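Cysteine synthase 3 (Entamoeba histolytica, PDB 6KR5) catalyses the last step of cysteine biosynthesis, using pyridoxal-5'-phosphate to replace the acetate of O-acetyl-L-serine with sulfide. Local coordinates at the interface of chains A and B. Sequence-based numbering; all coordinates share one arbitrary frame. Chains: chain A/B, Cysteine synthase 3.

Contact 1: the interface of chains A and B. Residues chain A 54, 119, 123, 312; chain B 270, 276, 311, 314.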
ATOM      1  N   MET A  54       2.338  -1.281  -5.924  1.00 20.12           N
ATOM      2  CA  MET A  54       2.036  -2.614  -5.419  1.00 20.10           C
ATOM      3  C   MET A  54       2.853  -2.943  -4.179  1.00 23.38           C
ATOM      4  O   MET A  54       3.053  -4.120  -3.858  1.00 22.62           O
ATOM      5  CB  MET A  54       2.216  -3.671  -6.514  1.00 20.67           C
ATOM      6  CG  MET A  54       0.982  -3.801  -7.424  1.00 21.85           C
ATOM      7  SD  MET A  54      -0.582  -3.970  -6.539  1.00 23.44           S
ATOM      8  CE  MET A  54      -0.318  -5.542  -5.727  1.00 26.72           C
ATOM      9  N   ILE A 119      -3.075 -12.433  -6.548  1.00 35.10           N
ATOM     10  CA  ILE A 119      -2.657 -11.097  -6.960  1.00 32.88           C
ATOM     11  C   ILE A 119      -2.092 -11.133  -8.370  1.00 33.74           C
ATOM     12  O   ILE A 119      -2.408 -10.282  -9.209  1.00 31.36           O
ATOM     13  CB  ILE A 119      -1.639 -10.516  -5.964  1.00 36.58           C
ATOM     14  CG1 ILE A 119      -2.269 -10.342  -4.584  1.00 38.45           C
ATOM     15  CG2 ILE A 119      -1.109  -9.184  -6.465  1.00 31.72           C
ATOM     16  CD1 ILE A 119      -1.345  -9.657  -3.586  1.00 38.73           C
ATOM     17  N   PHE A 123      -3.569  -9.530 -12.351  1.00 26.41           N
ATOM     18  CA  PHE A 123      -2.864  -8.692 -13.309  1.00 24.10           C
ATOM     19  C   PHE A 123      -2.802  -9.307 -14.704  1.00 29.77           C
ATOM     20  O   PHE A 123      -2.144  -8.747 -15.587  1.00 30.23           O
ATOM     21  CB  PHE A 123      -1.455  -8.396 -12.786  1.00 25.91           C
ATOM     22  CG  PHE A 123      -1.402  -7.241 -11.803  1.00 23.66           C
ATOM     23  CD1 PHE A 123      -1.223  -5.946 -12.250  1.00 24.86           C
ATOM     24  CD2 PHE A 123      -1.534  -7.464 -10.438  1.00 25.27           C
ATOM     25  CE1 PHE A 123      -1.177  -4.875 -11.352  1.00 23.67           C
ATOM     26  CE2 PHE A 123      -1.493  -6.404  -9.538  1.00 27.11           C
ATOM     27  CZ  PHE A 123      -1.311  -5.112  -9.997  1.00 25.62           C
ATOM     28  N   ARG A 312       1.022  -7.745   3.965  1.00 20.97           N
ATOM     29  CA  ARG A 312       1.243  -8.853   3.055  1.00 21.51           C
ATOM     30  C   ARG A 312       1.500 -10.162   3.790  1.00 23.95           C
ATOM     31  O   ARG A 312       1.584 -11.211   3.138  1.00 26.88           O
ATOM     32  CB  ARG A 312       2.411  -8.496   2.132  1.00 22.81           C
ATOM     33  CG  ARG A 312       2.552  -9.368   0.887  1.00 26.47           C
ATOM     34  CD  ARG A 312       3.177  -8.584  -0.244  1.00 28.96           C
ATOM     35  NE  ARG A 312       2.231  -7.627  -0.805  1.00 28.52           N
ATOM     36  CZ  ARG A 312       2.546  -6.725  -1.727  1.00 26.40           C
ATOM     37  NH1 ARG A 312       3.791  -6.660  -2.195  1.00 25.22           N
ATOM     38  NH2 ARG A 312       1.617  -5.891  -2.178  1.00 26.76           N
TER
ATOM     39  N   VAL B 270      -7.651  -3.657 -12.811  1.00 20.03           N
ATOM     40  CA  VAL B 270      -6.327  -4.198 -12.532  1.00 20.11           C
ATOM     41  C   VAL B 270      -5.776  -4.924 -13.761  1.00 20.13           C
ATOM     42  O   VAL B 270      -4.580  -4.817 -14.061  1.00 21.75           O
ATOM     43  CB  VAL B 270      -6.337  -5.070 -11.253  1.00 23.24           C
ATOM     44  CG1 VAL B 270      -7.247  -6.245 -11.389  1.00 23.98           C
ATOM     45  CG2 VAL B 270      -4.912  -5.517 -10.876  1.00 23.32           C
ATOM     46  N   MET B 276      -4.582  -2.003  -8.871  1.00 21.59           N
ATOM     47  CA  MET B 276      -5.315  -2.977  -8.060  1.00 18.83           C
ATOM     48  C   MET B 276      -6.105  -2.227  -7.003  1.00 21.50           C
ATOM     49  O   MET B 276      -5.649  -2.035  -5.879  1.00 23.32           O
ATOM     50  CB  MET B 276      -4.379  -3.997  -7.428  1.00 20.41           C
ATOM     51  CG  MET B 276      -5.143  -5.146  -6.787  1.00 20.61           C
ATOM     52  SD  MET B 276      -4.009  -6.400  -6.150  1.00 27.14           S
ATOM     53  CE  MET B 276      -5.117  -7.705  -5.651  1.00 27.88           C
ATOM     54  N   GLU B 311      -5.748  -5.502  -2.561  1.00 21.62           N
ATOM     55  CA  GLU B 311      -5.067  -6.472  -1.710  1.00 23.99           C
ATOM     56  C   GLU B 311      -5.811  -6.682  -0.398  1.00 23.97           C
ATOM     57  O   GLU B 311      -5.738  -7.764   0.196  1.00 26.67           O
ATOM     58  CB  GLU B 311      -3.628  -6.022  -1.445  1.00 24.55           C
ATOM     59  CG  GLU B 311      -2.819  -7.034  -0.635  1.00 30.11           C
ATOM     60  CD  GLU B 311      -1.352  -6.673  -0.498  1.00 33.32           C
ATOM     61  OE1 GLU B 311      -0.958  -5.563  -0.913  1.00 33.10           O
ATOM     62  OE2 GLU B 311      -0.597  -7.516   0.030  1.00 34.13           O
ATOM     63  N   LEU B 314      -8.384  -9.842  -0.745  1.00 24.87           N
ATOM     64  CA  LEU B 314      -7.994 -11.163  -1.237  1.00 24.63           C
ATOM     65  C   LEU B 314      -8.744 -12.281  -0.530  1.00 29.42           C
ATOM     66  O   LEU B 314      -8.851 -13.385  -1.078  1.00 32.48           O
ATOM     67  CB  LEU B 314      -6.493 -11.362  -1.065  1.00 27.06           C
ATOM     68  CG  LEU B 314      -5.609 -10.389  -1.829  1.00 26.97           C
ATOM     69  CD1 LEU B 314      -4.153 -10.657  -1.466  1.00 33.31           C
ATOM     70  CD2 LEU B 314      -5.827 -10.521  -3.321  1.00 29.34           C
TER

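Contact 2: the interface of chains A and B. Residues chain A 7-10, 14, 23; chain B 7-8, 10, 14, 23.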
ATOM      1  N   ASN A   7       1.287  15.431   4.048  1.00 28.09           N
ATOM      2  CA  ASN A   7       1.855  15.468   2.691  1.00 25.72           C
ATOM      3  C   ASN A   7       1.310  16.638   1.879  1.00 26.53           C
ATOM      4  O   ASN A   7       0.200  17.091   2.074  1.00 27.48           O
ATOM      5  CB  ASN A   7       1.740  14.114   2.014  1.00 28.77           C
ATOM      6  CG  ASN A   7       3.039  13.665   1.408  1.00 33.55           C
ATOM      7  OD1 ASN A   7       3.884  14.480   1.100  1.00 44.98           O
ATOM      8  ND2 ASN A   7       3.213  12.363   1.299  1.00 30.47           N
ATOM      9  N   THR A   8       2.157  17.091   0.981  1.00 29.21           N
ATOM     10  CA  THR A   8       1.793  18.180   0.064  1.00 29.93           C
ATOM     11  C   THR A   8       1.417  17.506  -1.233  1.00 24.50           C
ATOM     12  O   THR A   8       1.721  16.354  -1.484  1.00 27.42           O
ATOM     13  CB  THR A   8       3.018  19.033  -0.247  1.00 28.39           C
ATOM     14  OG1 THR A   8       4.012  18.110  -0.665  1.00 30.96           O
ATOM     15  CG2 THR A   8       3.496  19.763   0.978  1.00 35.56           C
ATOM     16  N   PRO A   9       0.661  18.134  -2.327  1.00 26.18           N
ATOM     17  CA  PRO A   9       0.286  17.588  -3.638  1.00 25.55           C
ATOM     18  C   PRO A   9       1.498  17.214  -4.477  1.00 25.57           C
ATOM     19  O   PRO A   9       2.533  17.885  -4.458  1.00 26.00           O
ATOM     20  CB  PRO A   9      -0.502  18.730  -4.289  1.00 25.05           C
ATOM     21  CG  PRO A   9      -1.017  19.531  -3.150  1.00 24.26           C
ATOM     22  CD  PRO A   9       0.082  19.470  -2.110  1.00 25.40           C
ATOM     23  N   ARG A  10       1.342  16.143  -5.253  1.00 24.34           N
ATOM     24  CA  ARG A  10       2.407  15.723  -6.152  1.00 23.16           C
ATOM     25  C   ARG A  10       2.605  16.691  -7.316  1.00 26.76           C
ATOM     26  O   ARG A  10       3.673  16.666  -7.942  1.00 30.08           O
ATOM     27  CB  ARG A  10       2.119  14.308  -6.665  1.00 26.78           C
ATOM     28  CG  ARG A  10       2.526  13.201  -5.681  1.00 28.47           C
ATOM     29  CD  ARG A  10       4.035  13.255  -5.397  1.00 38.77           C
ATOM     30  NE  ARG A  10       4.610  11.951  -5.069  1.00 38.89           N
ATOM     31  CZ  ARG A  10       5.915  11.676  -5.057  1.00 39.45           C
ATOM     32  NH1 ARG A  10       6.812  12.612  -5.361  1.00 40.97           N
ATOM     33  NH2 ARG A  10       6.329  10.452  -4.742  1.00 37.49           N
ATOM     34  N   TYR A  14      -0.013  11.658 -13.508  1.00 21.72           N
ATOM     35  CA  TYR A  14       0.741  10.501 -13.957  1.00 22.03           C
ATOM     36  C   TYR A  14       0.047   9.873 -15.157  1.00 19.41           C
ATOM     37  O   TYR A  14      -1.179   9.753 -15.187  1.00 23.13           O
ATOM     38  CB  TYR A  14       0.858   9.492 -12.816  1.00 21.52           C
ATOM     39  CG  TYR A  14       1.629  10.029 -11.635  1.00 20.29           C
ATOM     40  CD1 TYR A  14       1.007  10.795 -10.652  1.00 20.99           C
ATOM     41  CD2 TYR A  14       2.992   9.788 -11.510  1.00 19.85           C
ATOM     42  CE1 TYR A  14       1.722  11.288  -9.574  1.00 24.52           C
ATOM     43  CE2 TYR A  14       3.717  10.265 -10.434  1.00 21.19           C
ATOM     44  CZ  TYR A  14       3.074  11.018  -9.465  1.00 21.35           C
ATOM     45  OH  TYR A  14       3.776  11.517  -8.392  1.00 25.87           O
ATOM     46  N   GLY A  23      10.381   7.214  -5.689  1.00 21.33           N
ATOM     47  CA  GLY A  23      10.184   8.447  -4.937  1.00 21.23           C
ATOM     48  C   GLY A  23       9.508   8.214  -3.606  1.00 25.21           C
ATOM     49  O   GLY A  23       8.588   8.952  -3.232  1.00 24.07           O
TER
ATOM     50  N   ASN B   7       8.687   8.292 -10.398  1.00 25.04           N
ATOM     51  CA  ASN B   7       8.607   9.349  -9.408  1.00 26.84           C
ATOM     52  C   ASN B   7       9.973   9.980  -9.152  1.00 29.73           C
ATOM     53  O   ASN B   7      11.025   9.363  -9.343  1.00 32.43           O
ATOM     54  CB  ASN B   7       8.027   8.813  -8.099  1.00 30.80           C
ATOM     55  CG  ASN B   7       6.669   9.398  -7.781  1.00 32.30           C
ATOM     56  OD1 ASN B   7       6.383  10.550  -8.111  1.00 29.53           O
ATOM     57  ND2 ASN B   7       5.818   8.608  -7.136  1.00 33.94           N
ATOM     58  N   THR B   8       9.946  11.230  -8.732  1.00 30.66           N
ATOM     59  CA  THR B   8      11.135  11.945  -8.321  1.00 30.76           C
ATOM     60  C   THR B   8      11.247  11.923  -6.806  1.00 27.33           C
ATOM     61  O   THR B   8      10.279  11.598  -6.111  1.00 29.38           O
ATOM     62  CB  THR B   8      11.076  13.393  -8.820  1.00 36.17           C
ATOM     63  OG1 THR B   8       9.855  13.988  -8.375  1.00 38.19           O
ATOM     64  CG2 THR B   8      11.129  13.436 -10.341  1.00 34.22           C
ATOM     65  N   ARG B  10      11.034  12.901  -2.996  0.51 25.31           N
ATOM     66  CA  ARG B  10      10.112  13.777  -2.284  0.51 26.34           C
ATOM     67  C   ARG B  10      10.819  14.996  -1.709  0.51 27.27           C
ATOM     68  O   ARG B  10      10.156  15.992  -1.398  0.51 27.58           O
ATOM     69  CB  ARG B  10       9.394  13.001  -1.173  0.51 27.27           C
ATOM     70  CG  ARG B  10       8.069  12.325  -1.604  0.51 29.91           C
ATOM     71  CD  ARG B  10       6.946  13.344  -1.870  0.51 27.95           C
ATOM     72  NE  ARG B  10       5.608  12.748  -1.817  0.51 30.68           N
ATOM     73  CZ  ARG B  10       4.471  13.429  -1.962  0.51 32.91           C
ATOM     74  NH1 ARG B  10       4.493  14.738  -2.177  0.51 29.69           N
ATOM     75  NH2 ARG B  10       3.303  12.801  -1.893  0.51 28.42           N
ATOM     76  N   TYR B  14      10.415  13.056   6.529  1.00 21.33           N
ATOM     77  CA  TYR B  14       9.185  13.101   7.304  1.00 20.51           C
ATOM     78  C   TYR B  14       9.487  12.823   8.771  1.00 20.28           C
ATOM     79  O   TYR B  14      10.296  11.956   9.093  1.00 21.21           O
ATOM     80  CB  TYR B  14       8.196  12.079   6.740  1.00 19.01           C
ATOM     81  CG  TYR B  14       7.777  12.384   5.318  1.00 22.25           C
ATOM     82  CD1 TYR B  14       8.524  11.928   4.239  1.00 20.62           C
ATOM     83  CD2 TYR B  14       6.654  13.160   5.060  1.00 20.75           C
ATOM     84  CE1 TYR B  14       8.151  12.221   2.939  1.00 23.50           C
ATOM     85  CE2 TYR B  14       6.270  13.457   3.773  1.00 22.06           C
ATOM     86  CZ  TYR B  14       7.022  12.994   2.714  1.00 23.22           C
ATOM     87  OH  TYR B  14       6.641  13.281   1.420  1.00 26.00           O
ATOM     88  N   GLY B  23      -1.419  13.699  -0.059  1.00 20.49           N
ATOM     89  CA  GLY B  23      -0.614  13.944  -1.251  1.00 21.13           C
ATOM     90  C   GLY B  23      -0.571  12.760  -2.189  1.00 23.99           C
ATOM     91  O   GLY B  23       0.501  12.405  -2.695  1.00 23.50           O
TER

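Contact 3: the interface of chains A and B. Residues chain A 276, 311, 314; chain B 115, 119, 122, 312.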
ATOM      1  N   MET A 276       3.749  -0.134   9.667  1.00 18.74           N
ATOM      2  CA  MET A 276       3.482  -1.570   9.585  1.00 17.09           C
ATOM      3  C   MET A 276       4.368  -2.191   8.514  1.00 20.91           C
ATOM      4  O   MET A 276       3.947  -2.497   7.398  1.00 22.80           O
ATOM      5  CB  MET A 276       2.012  -1.844   9.318  1.00 20.37           C
ATOM      6  CG  MET A 276       1.702  -3.321   9.394  1.00 20.08           C
ATOM      7  SD  MET A 276      -0.066  -3.609   9.284  1.00 25.62           S
ATOM      8  CE  MET A 276      -0.164  -5.298   9.900  1.00 24.98           C
ATOM      9  N   GLU A 311       1.017  -5.989   6.069  1.00 20.87           N
ATOM     10  CA  GLU A 311      -0.279  -6.474   5.594  1.00 21.77           C
ATOM     11  C   GLU A 311      -0.125  -7.639   4.625  1.00 23.36           C
ATOM     12  O   GLU A 311      -1.039  -8.460   4.492  1.00 23.73           O
ATOM     13  CB  GLU A 311      -1.072  -5.332   4.930  1.00 23.77           C
ATOM     14  CG  GLU A 311      -2.518  -5.713   4.626  1.00 29.13           C
ATOM     15  CD  GLU A 311      -3.358  -4.577   4.061  1.00 31.25           C
ATOM     16  OE1 GLU A 311      -2.812  -3.482   3.787  1.00 30.28           O
ATOM     17  OE2 GLU A 311      -4.576  -4.797   3.883  1.00 28.80           O
ATOM     18  N   LEU A 314      -0.348 -11.189   6.778  1.00 26.01           N
ATOM     19  CA  LEU A 314      -1.387 -11.471   7.766  1.00 27.55           C
ATOM     20  C   LEU A 314      -1.680 -12.962   7.871  1.00 31.87           C
ATOM     21  O   LEU A 314      -2.113 -13.437   8.929  1.00 29.83           O
ATOM     22  CB  LEU A 314      -2.656 -10.693   7.422  1.00 27.97           C
ATOM     23  CG  LEU A 314      -2.521  -9.169   7.428  1.00 25.59           C
ATOM     24  CD1 LEU A 314      -3.870  -8.503   7.154  1.00 27.82           C
ATOM     25  CD2 LEU A 314      -1.936  -8.682   8.743  1.00 28.81           C
TER
ATOM     26  N   GLU B 115      -8.731 -10.128   9.345  1.00 29.48           N
ATOM     27  CA  GLU B 115      -7.474  -9.524   8.907  1.00 25.84           C
ATOM     28  C   GLU B 115      -7.350  -8.095   9.413  1.00 27.19           C
ATOM     29  O   GLU B 115      -6.280  -7.687   9.882  1.00 24.97           O
ATOM     30  CB  GLU B 115      -7.363  -9.566   7.382  1.00 27.83           C
ATOM     31  CG  GLU B 115      -7.416 -10.964   6.807  1.00 36.55           C
ATOM     32  CD  GLU B 115      -7.398 -10.965   5.291  1.00 58.86           C
ATOM     33  OE1 GLU B 115      -8.198 -10.219   4.686  1.00 58.20           O
ATOM     34  OE2 GLU B 115      -6.584 -11.715   4.708  1.00 57.35           O
ATOM     35  N   ILE B 119      -4.582  -6.258  11.860  1.00 20.96           N
ATOM     36  CA  ILE B 119      -3.906  -4.985  11.605  1.00 23.02           C
ATOM     37  C   ILE B 119      -4.093  -4.047  12.789  1.00 22.38           C
ATOM     38  O   ILE B 119      -3.136  -3.445  13.288  1.00 21.22           O
ATOM     39  CB  ILE B 119      -4.419  -4.335  10.308  1.00 21.44           C
ATOM     40  CG1 ILE B 119      -4.021  -5.134   9.069  1.00 25.23           C
ATOM     41  CG2 ILE B 119      -3.900  -2.900  10.181  1.00 22.18           C
ATOM     42  CD1 ILE B 119      -4.718  -4.620   7.826  1.00 24.02           C
ATOM     43  N   ALA B 122      -2.185  -5.100  15.805  1.00 24.62           N
ATOM     44  CA  ALA B 122      -0.752  -4.855  15.640  1.00 23.80           C
ATOM     45  C   ALA B 122      -0.384  -3.419  15.990  1.00 20.01           C
ATOM     46  O   ALA B 122       0.702  -3.166  16.537  1.00 22.34           O
ATOM     47  CB  ALA B 122      -0.312  -5.185  14.212  1.00 23.13           C
ATOM     48  N   ARG B 312      -6.539  -5.669   0.062  1.00 22.35           N
ATOM     49  CA  ARG B 312      -7.358  -5.771   1.265  1.00 22.76           C
ATOM     50  C   ARG B 312      -8.578  -6.673   1.078  1.00 23.60           C
ATOM     51  O   ARG B 312      -9.308  -6.913   2.048  1.00 25.88           O
ATOM     52  CB  ARG B 312      -7.782  -4.363   1.697  1.00 26.98           C
ATOM     53  CG  ARG B 312      -8.178  -4.218   3.166  1.00 26.61           C
ATOM     54  CD  ARG B 312      -7.911  -2.810   3.688  1.00 25.68           C
ATOM     55  NE  ARG B 312      -6.500  -2.616   4.000  1.00 25.55           N
ATOM     56  CZ  ARG B 312      -5.976  -1.449   4.357  1.00 25.19           C
ATOM     57  NH1 ARG B 312      -6.753  -0.372   4.447  1.00 25.67           N
ATOM     58  NH2 ARG B 312      -4.679  -1.355   4.609  1.00 25.51           N
TER

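Contact 1: the interface of chains A and B
In this fold-type II pyridoxal-phosphate enzyme of the cysteine synthase family, the 3-10 turn 310-313 of each chain supplies one half of a charged pair across the dimer interface: A:Arg312 meets B:Glu311 side-on. The guanidinium NE donates to the carboxylate oxygen B:Glu311 OE2 at 3.0 Å, almost straight (173° at the hydrogen), on the syn side but tilted from the carboxylate plane. A:Arg312 NH2 reaches the other oxygen, B:Glu311 OE1, at 2.9 Å from above the carboxylate plane, the two flat groups being turned 30° against each other. B:Glu311 reaches across with its CG anti to the backbone N (chi1 -176°) and the rest of the side chain extended. Behind the pair, A:Met54 positions the arginine: its backbone carbonyl oxygen O accepts from A:Arg312 NH2 at 2.8 Å and also from NH1, both within the guanidinium plane. NH2 is shared between the two acceptors, and the bonds from all three nitrogens should hold the guanidinium flat and hinder its rotation.

Alongside lies an apolar strip. The A:Met54 CE methyl packs on B:Met276 SD at 3.8 Å, the two side chains crossing at about a right angle. A:Ile119, from helix 114-122, sets CG1 against B:Leu314 CD1 at 3.7 Å and CG2 near the B:Met276 sulfur. Farther along, methyl CG2 of B:Val270 sits over the middle of the A:Phe123 ring, 3.6 Å from the ring centroid, in a CH-pi contact.

Contact 2: the interface of chains A and B
The guanidinium groups of A:Arg10 and B:Arg10 lie face to face, their planes only 7° apart, and each is covered on its other face by the amide of the partner's asparagine. B:Asn7 OD1 is centred over A:Arg10, and A:Asn7 OD1 over B:Arg10, giving the order A:Asn7, B:Arg10, A:Arg10, B:Asn7, with the outer amides somewhat tilted. The like-charged pair comes as close as A:Arg10 NE to B:Arg10 CZ, 3.4 Å; the amide oxygens on the outer faces probably temper the repulsion.

Each amide oxygen accepts from a tyrosine hydroxyl tilted somewhat from the carbonyl plane, which should help fix the amide. A:Tyr14 OH donates to B:Asn7 OD1 at 2.8 Å, and B:Tyr14 OH to A:Asn7 OD1 at 3.0 Å; in both, the oxygen lies in plane with the ring at its edge. B:Arg10 NH1 adds a bond to the backbone oxygen A:Thr8 O at 3.3 Å, from above the carbonyl plane. A bend at chi2 (-61° in A:Arg10) helps turn each guanidinium flat against its twin. Each NH2 bonds weakly to its own Gly23 O.

These residues belong to the N-terminal segment, which lies against the partner chain, to the short strand 13-14 and to the loop between 3-10 helix 17-20 and strand 26-28.

Contact 3: the interface of chains A and B
A two-fold homodimer interface of the kind usual in cysteine synthases brings A:Glu311 and A:Leu314 against helix 114-122 and the 3-10 turn 310-313 of chain B, coupling charge pairing to apolar packing and so helping to hold the two subunits together. The carboxylate of A:Glu311 receives B:Arg312 side-on. The guanidinium NE donates to A:Glu311 OE2 at 2.9 Å, nearly linear (174° at the hydrogen); the oxygen lies in the guanidinium plane and is met on its syn side, but with NE tilted from the carboxylate plane. B:Arg312 NH2 meets A:Glu311 OE1, also at 2.9 Å, but from above the carboxylate plane. A bend at chi3 (-79°) turns the end of the arginine chain to present this NE edge.

B:Ile119 packs with both of its branches against A:Glu311, A:Met276 and A:Leu314. On the longer branch, the tip CD1 lies against the A:Glu311 side chain, 4.0 Å from its carboxylate carbon CD. CG1 of that branch meets the A:Met276 CE methyl at 3.9 Å, and the CG2 methyl on the other branch faces the A:Met276 sulfur. The same CG1 also takes A:Leu314 CD1 at 3.9 Å, the leucine and isoleucine crossing at about a right angle. A:Leu314 has CG anti to its carbonyl carbon (chi1 -62°), and the same methyl also reaches one turn back, toward the start of helix 114-122. There CD1 rests 3.7 Å from B:Glu115 CB, touching the methylene at the root of the side chain, while the carboxylate oxygen B:Glu115 OE1 stays 6.6 Å from A:Glu311 OE2.

Contact 1 and contact 3 are, in large part, one patch seen with the chains exchanged: Ile119, Met276, Glu311, Arg312 and Leu314 serve in both, and the centres of the C-alpha atoms of the two contacts lie about 14 Å apart. Since Glu311 and Arg312 are neighbours on the 3-10 turn 310-313, each subunit gives an acid to one contact and a base to the other. The disulfide Cys50-Cys309 ties the residue just before that turn to Cys50, a few residues ahead of Met54. Contact 2, about 22 Å from contact 1 and 25 Å from contact 3, contains both of its symmetry halves and adds a separate anchor through the N-terminal segments.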